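PDB 3KZX: HAD-superfamily hydrolase, subfamily IA, variant 1 from Ehrlichia chaffeensis, which probably hydrolyses 2-phosphoglycolate to glycolate and phosphate, acting as a phosphatase of the HAD-like hydrolase superfamily. Local coordinates for residues 55-60 with 76-81; 45-50 with 87-92; 24-29 with 172-177; 119-124 with 145-150; 104-109 with 217-222. All coordinates share one frame; numbering follows the deposited sequence.

Contact 1 (55-60 with 76-81); sequences MGYKNI and TLLGKR
Met-55, Tyr-57 and Ile-60 lie across from Arg-81, Leu-78 and Leu-77 in turn, so the loop leaving helix 45-54 runs counter to the end of helix 70-78, the CA atoms of Met-55 and Arg-81 being 9.0 Å apart. Arg-81 NH1 donates to Met-55 O at 2.9 Å; the donor lies in the carbonyl plane, but the oxygen sits 23° out of the guanidinium plane. The Met-55 and Arg-81 side chains run alongside one another, pointing opposite ways, and the bend of Met-55 at chi3 (70°) lays CE over one face of the guanidinium, 3.6 Å from Arg-81 NE. Tyr-57 enters between the arginine and the leucines: its OH is 3.8 Å from Arg-81 CD, and its CZ is 3.9 Å from Leu-78 CD1. Farther along, Ile-60 and Leu-77 meet tip to tip, Ile-60 CD1 to Leu-77 CD2 at 3.8 Å. Gly-56, with positive phi, closes helix 45-54 in a Schellman motif, while Arg-81 is the N-cap residue of helix 82-95 and its NH2 forms a salt bridge with Glu-84. The guanidinium thus sets its charge beside the Met-55 carbonyl at the C-terminal end of helix 45-54, probably a favourable match, while one face is used for apolar packing.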
# COMPACT_ATOMS: atom_id res chain seq x y z
N MET A 55 -3.67 -23.14 -5.04
CA MET A 55 -2.54 -23.79 -4.39
C MET A 55 -2.78 -25.29 -4.20
O MET A 55 -1.93 -25.99 -3.64
CB MET A 55 -2.24 -23.12 -3.04
CG MET A 55 -1.79 -21.66 -3.16
SD MET A 55 -1.30 -20.78 -1.64
CE MET A 55 0.27 -21.56 -1.20
N GLY A 56 -3.95 -25.77 -4.64
CA GLY A 56 -4.27 -27.20 -4.62
C GLY A 56 -5.02 -27.65 -3.39
O GLY A 56 -5.52 -28.76 -3.36
N TYR A 57 -5.13 -26.81 -2.36
CA TYR A 57 -5.76 -27.26 -1.13
C TYR A 57 -7.24 -27.58 -1.38
O TYR A 57 -7.92 -26.93 -2.19
CB TYR A 57 -5.61 -26.26 0.01
CG TYR A 57 -4.19 -26.07 0.55
CD1 TYR A 57 -3.76 -26.71 1.71
CD2 TYR A 57 -3.30 -25.24 -0.11
CE1 TYR A 57 -2.47 -26.51 2.20
CE2 TYR A 57 -2.02 -25.04 0.36
CZ TYR A 57 -1.60 -25.67 1.51
OH TYR A 57 -0.32 -25.44 1.95
N LYS A 58 -7.69 -28.64 -0.74
CA LYS A 58 -9.10 -28.86 -0.42
C LYS A 58 -8.88 -29.45 0.96
O LYS A 58 -7.72 -29.58 1.36
CB LYS A 58 -9.76 -29.84 -1.38
N ASN A 59 -9.91 -29.73 1.74
CA ASN A 59 -11.23 -29.17 1.68
C ASN A 59 -11.21 -28.26 2.90
O ASN A 59 -11.53 -28.69 4.01
CB ASN A 59 -12.27 -30.29 1.84
N ILE A 60 -10.75 -27.03 2.72
CA ILE A 60 -10.53 -26.10 3.84
C ILE A 60 -11.82 -25.36 4.15
O ILE A 60 -12.40 -24.73 3.27
CB ILE A 60 -9.41 -25.07 3.52
CG1 ILE A 60 -8.14 -25.77 3.04
CG2 ILE A 60 -9.11 -24.21 4.74
CD1 ILE A 60 -7.61 -26.84 3.98
N THR A 76 -0.61 -21.31 10.16
CA THR A 76 -0.28 -22.67 10.58
C THR A 76 -0.64 -23.72 9.51
O THR A 76 0.02 -24.74 9.40
CB THR A 76 -0.98 -23.05 11.90
OG1 THR A 76 -2.39 -23.06 11.69
CG2 THR A 76 -0.63 -22.04 12.99
N LEU A 77 -1.69 -23.47 8.74
CA LEU A 77 -2.12 -24.40 7.68
C LEU A 77 -1.06 -24.44 6.57
O LEU A 77 -0.62 -25.51 6.14
CB LEU A 77 -3.47 -23.98 7.06
CG LEU A 77 -3.95 -24.74 5.79
CD1 LEU A 77 -4.17 -26.24 6.07
CD2 LEU A 77 -5.22 -24.10 5.16
N LEU A 78 -0.64 -23.26 6.16
CA LEU A 78 0.23 -23.08 4.97
C LEU A 78 1.70 -23.41 5.24
O LEU A 78 2.40 -23.86 4.33
CB LEU A 78 0.12 -21.66 4.46
CG LEU A 78 -0.98 -21.35 3.42
CD1 LEU A 78 -2.12 -22.31 3.45
CD2 LEU A 78 -1.50 -19.95 3.62
N GLY A 79 2.16 -23.18 6.47
CA GLY A 79 3.54 -23.46 6.86
C GLY A 79 4.49 -22.76 5.90
O GLY A 79 4.37 -21.56 5.68
N LYS A 80 5.42 -23.52 5.32
CA LYS A 80 6.39 -23.00 4.34
C LYS A 80 5.77 -22.24 3.16
O LYS A 80 6.42 -21.37 2.58
CB LYS A 80 7.26 -24.16 3.79
N ARG A 81 4.54 -22.61 2.77
CA ARG A 81 3.85 -21.99 1.63
C ARG A 81 3.12 -20.67 1.96
O ARG A 81 2.34 -20.17 1.13
CB ARG A 81 2.88 -23.02 1.00
CG ARG A 81 3.57 -24.22 0.36
CD ARG A 81 2.60 -25.10 -0.44
NE ARG A 81 2.26 -24.48 -1.71
CZ ARG A 81 1.33 -24.93 -2.56
NH1 ARG A 81 0.59 -25.99 -2.28
NH2 ARG A 81 1.13 -24.28 -3.71

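Contact 2 (45-50 with 87-92); sequences RTTFYQ and ILYENS
Phe-48 runs its side chain roughly perpendicular to that of Tyr-89, yet their ring planes are 41° apart, with centroids separated by 4.9 Å. Phe-48 offers the CD2-CE2 side of its ring to one face of Tyr-89: CE2 rides above that plane near the rim, and CD2 comes within 3.5 Å of Tyr-89 CD1. With CG anti to the backbone N (chi1 179°), Tyr-89 reaches across toward helix 45-54, and its OH is hydrogen-bonded beyond the contact to Thr-39 O. Thr-47 divides its two branches. The methyl CG2 lies 4.0 Å from Tyr-89 CD1, whereas Thr-47 OG1 turns to water 1, 2.9 Å away. In one of its two conformers Ser-92 OG lies 3.1 Å from the same water, so this bridge between helices that share no direct hydrogen bond here may be only partly present. The short helical segments cross at 125°, with axes 9.7 Å apart at closest approach. Both helices belong to the alpha-helical C1 cap typical of HAD subfamily IA, inserted between strands 37-38 and 103-104; helix 70-78 comes between them in the chain, and Phe-48 also rests on Trp-82 and Ala-85 of helix 82-95.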
# COMPACT_ATOMS: atom_id res chain seq x y z
N ARG A 45 -13.09 -14.31 2.73
CA ARG A 45 -12.86 -15.74 2.63
C ARG A 45 -12.90 -16.22 1.19
O ARG A 45 -12.10 -17.07 0.80
CB ARG A 45 -13.87 -16.53 3.47
CG ARG A 45 -13.75 -16.32 4.98
CD ARG A 45 -14.79 -17.12 5.76
NE ARG A 45 -14.63 -16.94 7.20
CZ ARG A 45 -14.95 -15.84 7.86
NH1 ARG A 45 -15.44 -14.77 7.22
NH2 ARG A 45 -14.76 -15.77 9.17
N THR A 46 -13.82 -15.65 0.41
CA THR A 46 -13.98 -16.04 -1.00
C THR A 46 -12.66 -15.89 -1.72
O THR A 46 -12.22 -16.80 -2.42
CB THR A 46 -15.06 -15.24 -1.72
OG1 THR A 46 -16.28 -15.37 -0.99
CG2 THR A 46 -15.29 -15.78 -3.14
N THR A 47 -12.00 -14.75 -1.48
CA THR A 47 -10.69 -14.50 -2.07
C THR A 47 -9.66 -15.50 -1.61
O THR A 47 -8.91 -16.01 -2.42
CB THR A 47 -10.18 -13.09 -1.76
OG1 THR A 47 -11.15 -12.14 -2.20
CG2 THR A 47 -8.87 -12.85 -2.52
N PHE A 48 -9.62 -15.80 -0.31
CA PHE A 48 -8.62 -16.76 0.16
C PHE A 48 -8.94 -18.21 -0.24
O PHE A 48 -8.03 -18.99 -0.45
CB PHE A 48 -8.29 -16.60 1.64
CG PHE A 48 -6.81 -16.51 1.90
CD1 PHE A 48 -6.03 -17.64 1.91
CD2 PHE A 48 -6.21 -15.29 2.12
CE1 PHE A 48 -4.68 -17.56 2.12
CE2 PHE A 48 -4.86 -15.20 2.33
CZ PHE A 48 -4.09 -16.34 2.32
N TYR A 49 -10.22 -18.55 -0.37
CA TYR A 49 -10.61 -19.85 -0.93
C TYR A 49 -10.01 -20.03 -2.32
O TYR A 49 -9.45 -21.08 -2.62
CB TYR A 49 -12.14 -20.01 -0.99
CG TYR A 49 -12.80 -20.34 0.34
CD1 TYR A 49 -12.31 -21.34 1.16
CD2 TYR A 49 -13.93 -19.66 0.75
CE1 TYR A 49 -12.93 -21.65 2.36
CE2 TYR A 49 -14.56 -19.95 1.96
CZ TYR A 49 -14.05 -20.95 2.77
OH TYR A 49 -14.69 -21.25 3.97
N GLN A 50 -10.11 -19.00 -3.17
CA GLN A 50 -9.53 -19.05 -4.53
C GLN A 50 -8.02 -19.26 -4.47
O GLN A 50 -7.48 -20.05 -5.22
CB GLN A 50 -9.81 -17.76 -5.30
CG GLN A 50 -11.27 -17.60 -5.76
CD GLN A 50 -11.65 -16.15 -6.09
OE1 GLN A 50 -10.89 -15.20 -5.82
NE2 GLN A 50 -12.83 -15.97 -6.69
N ILE A 87 1.58 -13.66 -1.64
CA ILE A 87 1.79 -13.20 -3.00
C ILE A 87 0.55 -13.38 -3.88
O ILE A 87 0.14 -12.45 -4.57
CB ILE A 87 3.00 -13.92 -3.65
CG1 ILE A 87 4.33 -13.48 -2.99
CG2 ILE A 87 3.05 -13.62 -5.18
CD1 ILE A 87 5.45 -14.43 -3.12
N LEU A 88 -0.01 -14.58 -3.90
CA LEU A 88 -1.22 -14.86 -4.66
C LEU A 88 -2.36 -13.98 -4.20
O LEU A 88 -3.11 -13.44 -5.03
CB LEU A 88 -1.64 -16.34 -4.55
CG LEU A 88 -1.06 -17.25 -5.62
CD1 LEU A 88 0.46 -17.08 -5.77
CD2 LEU A 88 -1.44 -18.73 -5.38
N TYR A 89 -2.45 -13.80 -2.88
CA TYR A 89 -3.50 -13.03 -2.26
C TYR A 89 -3.44 -11.56 -2.70
O TYR A 89 -4.47 -11.02 -3.12
CB TYR A 89 -3.41 -13.15 -0.73
CG TYR A 89 -4.42 -12.38 0.06
CD1 TYR A 89 -5.78 -12.63 -0.06
CD2 TYR A 89 -4.02 -11.45 0.99
CE1 TYR A 89 -6.72 -11.95 0.71
CE2 TYR A 89 -4.95 -10.77 1.77
CZ TYR A 89 -6.30 -11.02 1.61
OH TYR A 89 -7.20 -10.34 2.38
N GLU A 90 -2.29 -10.91 -2.57
CA GLU A 90 -2.15 -9.53 -3.06
C GLU A 90 -2.43 -9.42 -4.55
O GLU A 90 -3.04 -8.43 -5.00
CB GLU A 90 -0.75 -8.96 -2.82
CG GLU A 90 -0.70 -7.42 -2.98
CD GLU A 90 0.50 -6.78 -2.28
OE1 GLU A 90 1.43 -7.51 -1.91
OE2 GLU A 90 0.50 -5.53 -2.10
N ASN A 91 -1.91 -10.37 -5.33
CA ASN A 91 -2.16 -10.39 -6.79
C ASN A 91 -3.67 -10.39 -7.10
O ASN A 91 -4.12 -9.66 -7.99
CB ASN A 91 -1.49 -11.59 -7.46
CG ASN A 91 0.03 -11.46 -7.58
OD1 ASN A 91 0.70 -12.43 -7.96
ND2 ASN A 91 0.59 -10.30 -7.25
N SER A 92 -4.43 -11.14 -6.33
CA SER A 92 -5.86 -11.32 -6.54
C SER A 92 -6.63 -10.05 -6.17
O SER A 92 -7.53 -9.63 -6.90
CB SER A 92 -6.38 -12.50 -5.69
OG SER A 92 -7.79 -12.51 -5.60
O HOH W 1 -10.15 -10.81 -4.52

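Contact 3 (24-29 with 172-177); sequences QPTAVI and INIEPS
Thr-26 and Ile-174 meet through their first torsions: chi1 of 54° sets Thr-26 OG1 between its own backbone N and carbonyl carbon, while chi1 of -65° in Ile-174 throws CG2 out opposite the backbone N, toward strand 27-30. The side chains pass at an oblique angle, with Ile-174 CG2 lying 3.7 Å from Thr-26 OG1. That same methyl also approaches the next residue, its CG2 being 4.1 Å from Ala-27 CB. Ile-172 comes to the alanine with the end of its chain, CD1 to Ala-27 CB at 3.9 Å, so the small side chain is touched by two isoleucine branches. Asn-173 separates these isoleucines; its positive phi ends helix 163-172 in a Schellman motif and turns the chain back toward the sheet. The site lies at the N-terminal end of the first strand of the Rossmann-like HAD core. Helix 163-172 belongs to the beta-alpha-beta crossover from strand 148-152 to strand 180-184, which passes strands 121-126 and 27-30, and segment 172-177 is part of its return loop. Strand 27-30 pairs with strand 180-184 through backbone bonds of Ala-27 and Ile-29 to Phe-181. At the outer end, water 2 is gripped by three protein oxygens: it donates to Glu-175 O at 2.7 Å and is hydrogen-bonded to Thr-26 OG1 and to Ser-177 OG, each also at 2.7 Å. Ser-177 OG additionally accepts from Glu-179 N, and Thr-26 OG1 makes a weak bond to Glu-179 O.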
# COMPACT_ATOMS: atom_id res chain seq x y z
N GLN A 24 12.53 18.45 4.81
CA GLN A 24 11.15 18.02 4.81
C GLN A 24 10.77 17.62 3.39
O GLN A 24 11.32 18.17 2.43
CB GLN A 24 10.22 19.11 5.33
CG GLN A 24 9.94 20.26 4.38
CD GLN A 24 8.99 21.26 4.99
OE1 GLN A 24 7.93 21.58 4.44
NE2 GLN A 24 9.35 21.74 6.17
N PRO A 25 9.83 16.68 3.25
CA PRO A 25 9.49 16.23 1.91
C PRO A 25 8.68 17.26 1.11
O PRO A 25 7.85 17.98 1.66
CB PRO A 25 8.67 14.96 2.17
CG PRO A 25 8.04 15.20 3.48
CD PRO A 25 9.05 15.95 4.28
N THR A 26 8.97 17.33 -0.18
CA THR A 26 8.17 18.12 -1.11
C THR A 26 6.86 17.41 -1.49
O THR A 26 5.91 18.05 -1.92
CB THR A 26 8.96 18.41 -2.43
OG1 THR A 26 9.42 17.14 -2.96
CG2 THR A 26 10.12 19.39 -2.16
N ALA A 27 6.83 16.08 -1.38
CA ALA A 27 5.62 15.30 -1.57
C ALA A 27 5.78 13.93 -0.90
O ALA A 27 6.91 13.48 -0.67
CB ALA A 27 5.33 15.12 -3.08
N VAL A 28 4.67 13.30 -0.56
CA VAL A 28 4.73 11.96 0.04
C VAL A 28 3.82 11.06 -0.79
O VAL A 28 2.63 11.31 -0.92
CB VAL A 28 4.31 11.93 1.51
CG1 VAL A 28 4.36 10.46 2.09
CG2 VAL A 28 5.20 12.88 2.34
N ILE A 29 4.40 10.00 -1.33
CA ILE A 29 3.66 9.01 -2.11
C ILE A 29 3.47 7.77 -1.23
O ILE A 29 4.40 7.35 -0.56
CB ILE A 29 4.40 8.64 -3.42
CG1 ILE A 29 4.65 9.90 -4.27
CG2 ILE A 29 3.55 7.64 -4.25
CD1 ILE A 29 5.45 9.63 -5.53
N ILE A 172 0.73 15.87 -9.86
CA ILE A 172 0.76 16.79 -8.70
C ILE A 172 1.72 17.99 -8.89
O ILE A 172 1.87 18.81 -7.99
CB ILE A 172 1.07 16.05 -7.39
CG1 ILE A 172 2.54 15.61 -7.27
CG2 ILE A 172 0.09 14.83 -7.19
CD1 ILE A 172 2.78 14.80 -6.01
N ASN A 173 2.37 18.05 -10.06
CA ASN A 173 3.31 19.12 -10.40
C ASN A 173 4.49 19.29 -9.43
O ASN A 173 4.80 20.41 -8.99
CB ASN A 173 2.51 20.45 -10.50
CG ASN A 173 3.20 21.52 -11.34
OD1 ASN A 173 2.99 22.75 -11.11
ND2 ASN A 173 3.97 21.10 -12.35
N ILE A 174 5.15 18.19 -9.08
CA ILE A 174 6.33 18.19 -8.22
C ILE A 174 7.45 17.43 -8.95
O ILE A 174 7.21 16.35 -9.50
CB ILE A 174 6.00 17.49 -6.85
CG1 ILE A 174 4.93 18.29 -6.03
CG2 ILE A 174 7.30 17.25 -6.01
CD1 ILE A 174 5.37 19.66 -5.58
N GLU A 175 8.65 17.99 -8.98
CA GLU A 175 9.78 17.36 -9.68
C GLU A 175 10.23 16.14 -8.86
O GLU A 175 10.21 16.19 -7.63
CB GLU A 175 10.96 18.36 -9.83
N PRO A 176 10.66 15.04 -9.53
CA PRO A 176 11.27 13.94 -8.79
C PRO A 176 12.57 14.36 -8.11
O PRO A 176 13.38 15.06 -8.71
CB PRO A 176 11.59 12.89 -9.88
CG PRO A 176 11.02 13.38 -11.12
CD PRO A 176 10.55 14.77 -10.97
N SER A 177 12.74 13.98 -6.85
CA SER A 177 13.98 14.27 -6.12
C SER A 177 13.98 13.43 -4.87
O SER A 177 12.99 12.80 -4.54
CB SER A 177 14.00 15.74 -5.68
OG SER A 177 13.06 15.95 -4.60
O HOH W 2 10.89 17.39 -5.27

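Contact 4 (119-124 with 145-150); sequences NITMAI and YFDSII
Ile-124 is gripped through both of its backbone polar atoms, which reach either side of Ile-149 in the pattern of a parallel bridge. Its N donates to Ser-148 O at 3.0 Å, in the carbonyl plane, and its O accepts from Ile-150 N at 2.9 Å in a nearly straight bond (175°) whose donor is tilted 26° from the plane of the Ile-124 carbonyl. Before the strands pair, Met-122 O takes the N-H of Asp-147 at 2.8 Å, nearly along the C=O axis. Met-122 N is served by water 3, which accepts from it at 3.0 Å and donates to Tyr-145 O, 2.7 Å away, and to Asp-147 OD1. Ala-123 turns its backbone bonds the other way, to Val-28 and Phe-30. On the face of the sheet shared with helix 130-139, Ile-124 CD1 sits over the centre of the Phe-146 ring in a CH-pi contact, 3.5 Å from the centroid, while Tyr-145 CB covers the opposite face. Met-122 CB touches Phe-146 CD1 (3.8 Å), and Met-122 SD makes an oblique Met-aromatic contact with the ring. Strands 121-126 and 148-152, joined through helix 130-139, form a beta-alpha-beta unit at one border of the core sheet. The buried backbone is thus satisfied by direct bonds along the strand pair and by a water where the pairing begins, with the Phe-146 ring sandwiched between two aliphatic groups beside them.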
# COMPACT_ATOMS: atom_id res chain seq x y z
N ASN A 119 0.32 21.12 4.52
CA ASN A 119 0.31 21.47 3.10
C ASN A 119 1.38 20.69 2.29
O ASN A 119 2.01 21.22 1.38
CB ASN A 119 0.50 23.00 2.96
CG ASN A 119 -0.28 23.63 1.79
OD1 ASN A 119 -0.28 24.88 1.64
ND2 ASN A 119 -0.95 22.83 0.99
N ILE A 120 1.57 19.43 2.65
CA ILE A 120 2.51 18.57 1.96
C ILE A 120 1.66 17.69 1.03
O ILE A 120 0.80 16.93 1.51
CB ILE A 120 3.29 17.66 2.94
CG1 ILE A 120 3.95 18.45 4.08
CG2 ILE A 120 4.25 16.73 2.18
CD1 ILE A 120 5.31 18.94 3.86
N THR A 121 1.90 17.81 -0.26
CA THR A 121 1.10 17.13 -1.27
C THR A 121 1.33 15.64 -1.19
O THR A 121 2.47 15.20 -0.95
CB THR A 121 1.47 17.62 -2.69
OG1 THR A 121 1.39 19.04 -2.69
CG2 THR A 121 0.47 17.05 -3.73
N MET A 122 0.25 14.88 -1.40
CA MET A 122 0.30 13.42 -1.33
C MET A 122 -0.27 12.78 -2.56
O MET A 122 -1.16 13.33 -3.25
CB MET A 122 -0.48 12.89 -0.12
CG MET A 122 0.06 13.37 1.22
SD MET A 122 -1.01 12.88 2.60
CE MET A 122 -1.97 14.37 2.63
N ALA A 123 0.23 11.57 -2.81
CA ALA A 123 -0.30 10.74 -3.87
C ALA A 123 -0.30 9.29 -3.48
O ALA A 123 0.36 8.91 -2.51
CB ALA A 123 0.51 10.96 -5.14
N ILE A 124 -1.08 8.49 -4.22
CA ILE A 124 -1.02 7.02 -4.12
C ILE A 124 -0.51 6.46 -5.44
O ILE A 124 -0.93 6.88 -6.53
CB ILE A 124 -2.39 6.41 -3.76
CG1 ILE A 124 -2.69 6.66 -2.26
CG2 ILE A 124 -2.51 4.86 -4.07
CD1 ILE A 124 -4.15 6.57 -1.97
N TYR A 145 -7.48 13.68 0.51
CA TYR A 145 -6.07 13.72 0.89
C TYR A 145 -5.09 13.71 -0.30
O TYR A 145 -3.95 14.13 -0.14
CB TYR A 145 -5.70 12.55 1.80
CG TYR A 145 -6.22 12.67 3.23
CD1 TYR A 145 -5.89 13.75 4.02
CD2 TYR A 145 -7.03 11.69 3.77
CE1 TYR A 145 -6.38 13.87 5.33
CE2 TYR A 145 -7.52 11.80 5.08
CZ TYR A 145 -7.19 12.90 5.84
OH TYR A 145 -7.65 12.99 7.13
N PHE A 146 -5.50 13.16 -1.43
CA PHE A 146 -4.55 12.79 -2.49
C PHE A 146 -4.71 13.59 -3.73
O PHE A 146 -5.82 13.68 -4.29
CB PHE A 146 -4.66 11.31 -2.82
CG PHE A 146 -4.44 10.44 -1.63
CD1 PHE A 146 -3.16 10.34 -1.07
CD2 PHE A 146 -5.49 9.79 -1.03
CE1 PHE A 146 -2.96 9.61 0.04
CE2 PHE A 146 -5.28 9.05 0.11
CZ PHE A 146 -4.02 8.96 0.64
N ASP A 147 -3.62 14.20 -4.18
CA ASP A 147 -3.70 15.01 -5.38
C ASP A 147 -3.51 14.22 -6.67
O ASP A 147 -3.73 14.76 -7.75
CB ASP A 147 -2.78 16.20 -5.27
CG ASP A 147 -3.31 17.22 -4.25
OD1 ASP A 147 -2.64 17.52 -3.29
OD2 ASP A 147 -4.47 17.67 -4.39
N SER A 148 -3.13 12.95 -6.55
CA SER A 148 -3.05 12.05 -7.69
C SER A 148 -3.18 10.63 -7.17
O SER A 148 -2.56 10.30 -6.16
CB SER A 148 -1.69 12.17 -8.37
OG SER A 148 -1.60 11.29 -9.48
N ILE A 149 -3.95 9.79 -7.86
CA ILE A 149 -4.07 8.40 -7.49
C ILE A 149 -3.84 7.61 -8.76
O ILE A 149 -4.69 7.69 -9.67
CB ILE A 149 -5.47 8.05 -6.91
CG1 ILE A 149 -5.70 8.75 -5.56
CG2 ILE A 149 -5.64 6.54 -6.72
CD1 ILE A 149 -7.15 8.83 -5.13
N ILE A 150 -2.73 6.86 -8.80
CA ILE A 150 -2.28 6.06 -9.95
C ILE A 150 -2.35 4.54 -9.58
O ILE A 150 -1.79 4.10 -8.56
CB ILE A 150 -0.83 6.41 -10.32
CG1 ILE A 150 -0.73 7.91 -10.71
CG2 ILE A 150 -0.31 5.52 -11.48
CD1 ILE A 150 -1.53 8.28 -11.98
O HOH W 3 -2.51 16.09 -1.25

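Contact 5 (104-109 with 217-222); sequences LNDGAI and NFYDIR
Phe-218 packs closely against the turn that starts helix 108-117, whereas the polar groups on the outer side meet through water. Its CB is 3.5 Å from Gly-107 C, and its ring sets an edge against Asp-106 O and Asn-105 CB, with CD2 3.8 Å from Ala-108 CB. Tyr-203 stacks on this ring from the core sheet. Gly-107, third in a type II turn and N-cap of helix 108-117, carries no side chain, and its CA faces the Tyr-219 ring, 4.0 Å from the centroid, in a CH-pi contact. Tyr-219 is itself exposed, and Tyr-219 OH comes 3.4 Å from Asp-106 CB on that side. In this looser zone water 4 donates to Asp-106 O at 2.6 Å and accepts from Phe-218 N at 3.0 Å, while water 5 donates to Gly-107 O and, weakly, to Phe-218 O. Asn-217 caps helix 218-229, its OD1 taking the N-H of Asp-220 at 2.9 Å. No direct hydrogen bond crosses between the segments: van der Waals packing and two bridging waters join the helix starts, and water satisfies the first-turn Phe-218 N-H that a helix cannot bond internally.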
# COMPACT_ATOMS: atom_id res chain seq x y z
N LEU A 104 -7.57 0.60 7.51
CA LEU A 104 -6.27 1.20 7.45
C LEU A 104 -5.36 0.69 8.58
O LEU A 104 -5.84 0.28 9.66
CB LEU A 104 -6.41 2.73 7.54
CG LEU A 104 -7.08 3.50 6.40
CD1 LEU A 104 -7.38 4.98 6.82
CD2 LEU A 104 -6.21 3.51 5.18
N ASN A 105 -4.07 0.66 8.32
CA ASN A 105 -3.12 0.37 9.36
C ASN A 105 -3.12 1.48 10.40
O ASN A 105 -3.45 2.62 10.11
CB ASN A 105 -1.71 0.20 8.78
CG ASN A 105 -1.45 -1.23 8.37
OD1 ASN A 105 -1.67 -2.13 9.16
ND2 ASN A 105 -0.97 -1.45 7.14
N ASP A 106 -2.70 1.11 11.60
CA ASP A 106 -2.64 2.06 12.73
C ASP A 106 -1.83 3.30 12.39
O ASP A 106 -0.73 3.19 11.86
CB ASP A 106 -1.99 1.40 13.94
CG ASP A 106 -2.82 0.26 14.54
OD1 ASP A 106 -3.99 0.07 14.20
OD2 ASP A 106 -2.24 -0.49 15.35
N GLY A 107 -2.34 4.47 12.75
CA GLY A 107 -1.62 5.71 12.55
C GLY A 107 -1.73 6.33 11.17
O GLY A 107 -1.33 7.47 11.01
N ALA A 108 -2.33 5.62 10.20
CA ALA A 108 -2.37 6.08 8.81
C ALA A 108 -3.14 7.39 8.67
O ALA A 108 -2.60 8.36 8.10
CB ALA A 108 -3.00 5.00 7.88
N ILE A 109 -4.38 7.43 9.18
CA ILE A 109 -5.16 8.67 9.09
C ILE A 109 -4.48 9.85 9.79
O ILE A 109 -4.48 10.96 9.27
CB ILE A 109 -6.59 8.53 9.69
CG1 ILE A 109 -7.52 7.91 8.67
CG2 ILE A 109 -7.17 9.95 10.03
CD1 ILE A 109 -8.35 8.95 7.94
N ASN A 217 5.81 1.40 11.73
CA ASN A 217 4.46 1.91 11.89
C ASN A 217 4.36 3.37 11.50
O ASN A 217 5.37 4.06 11.41
CB ASN A 217 4.00 1.68 13.32
CG ASN A 217 4.82 2.46 14.30
OD1 ASN A 217 4.79 3.67 14.28
ND2 ASN A 217 5.61 1.77 15.12
N PHE A 218 3.13 3.83 11.30
CA PHE A 218 2.90 5.19 10.82
C PHE A 218 3.07 6.25 11.90
O PHE A 218 3.24 7.42 11.58
CB PHE A 218 1.52 5.29 10.20
CG PHE A 218 1.43 4.70 8.85
CD1 PHE A 218 2.26 5.15 7.82
CD2 PHE A 218 0.52 3.71 8.57
CE1 PHE A 218 2.18 4.59 6.55
CE2 PHE A 218 0.46 3.16 7.33
CZ PHE A 218 1.28 3.59 6.32
N TYR A 219 3.04 5.86 13.17
CA TYR A 219 3.27 6.85 14.25
C TYR A 219 4.73 7.34 14.21
O TYR A 219 5.01 8.54 14.28
CB TYR A 219 2.92 6.27 15.64
CG TYR A 219 1.56 5.61 15.81
CD1 TYR A 219 0.38 6.36 15.86
CD2 TYR A 219 1.45 4.22 15.97
CE1 TYR A 219 -0.87 5.74 16.05
CE2 TYR A 219 0.22 3.61 16.16
CZ TYR A 219 -0.94 4.37 16.19
OH TYR A 219 -2.16 3.73 16.38
N ASP A 220 5.67 6.42 14.03
CA ASP A 220 7.08 6.75 13.92
C ASP A 220 7.39 7.55 12.66
O ASP A 220 8.18 8.49 12.71
CB ASP A 220 7.97 5.50 13.99
CG ASP A 220 7.91 4.79 15.36
OD1 ASP A 220 7.67 5.44 16.39
OD2 ASP A 220 8.11 3.57 15.40
N ILE A 221 6.70 7.24 11.56
CA ILE A 221 6.91 7.98 10.32
C ILE A 221 6.39 9.40 10.50
O ILE A 221 7.06 10.36 10.10
CB ILE A 221 6.21 7.35 9.13
CG1 ILE A 221 6.86 5.99 8.80
CG2 ILE A 221 6.22 8.32 7.92
CD1 ILE A 221 6.11 5.14 7.73
N ARG A 222 5.22 9.55 11.13
CA ARG A 222 4.66 10.87 11.40
C ARG A 222 5.60 11.71 12.28
O ARG A 222 5.84 12.88 11.99
CB ARG A 222 3.28 10.78 12.03
CG ARG A 222 2.59 12.15 12.22
CD ARG A 222 1.30 11.95 12.98
NE ARG A 222 0.73 13.18 13.51
CZ ARG A 222 1.10 13.78 14.65
NH1 ARG A 222 2.05 13.28 15.42
NH2 ARG A 222 0.50 14.89 15.01
O HOH W 4 1.21 1.53 11.23
O HOH W 5 0.68 8.62 12.44

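From the N terminus, contact 3 opens first at residues 24-29 in the central core strand. Contacts 2 and 1 then open in the helical cap and close in reverse order, contact 1 within contact 2 and both within the long loop that contact 3 will close; they touch through Met-55 and Leu-88. Back in the core, contact 5 opens at 104-109, and contact 4 opens and closes inside it, joining neighbouring strands. Contact 3 closes at 172-177, before contact 5 ends at 217-222, so these two cross; contact 5 ties the C-terminal helix to the start of helix 108-117, contact 3 the first strand to the loop after helix 163-172. Contacts 3 and 4 share the sheet through Val-28.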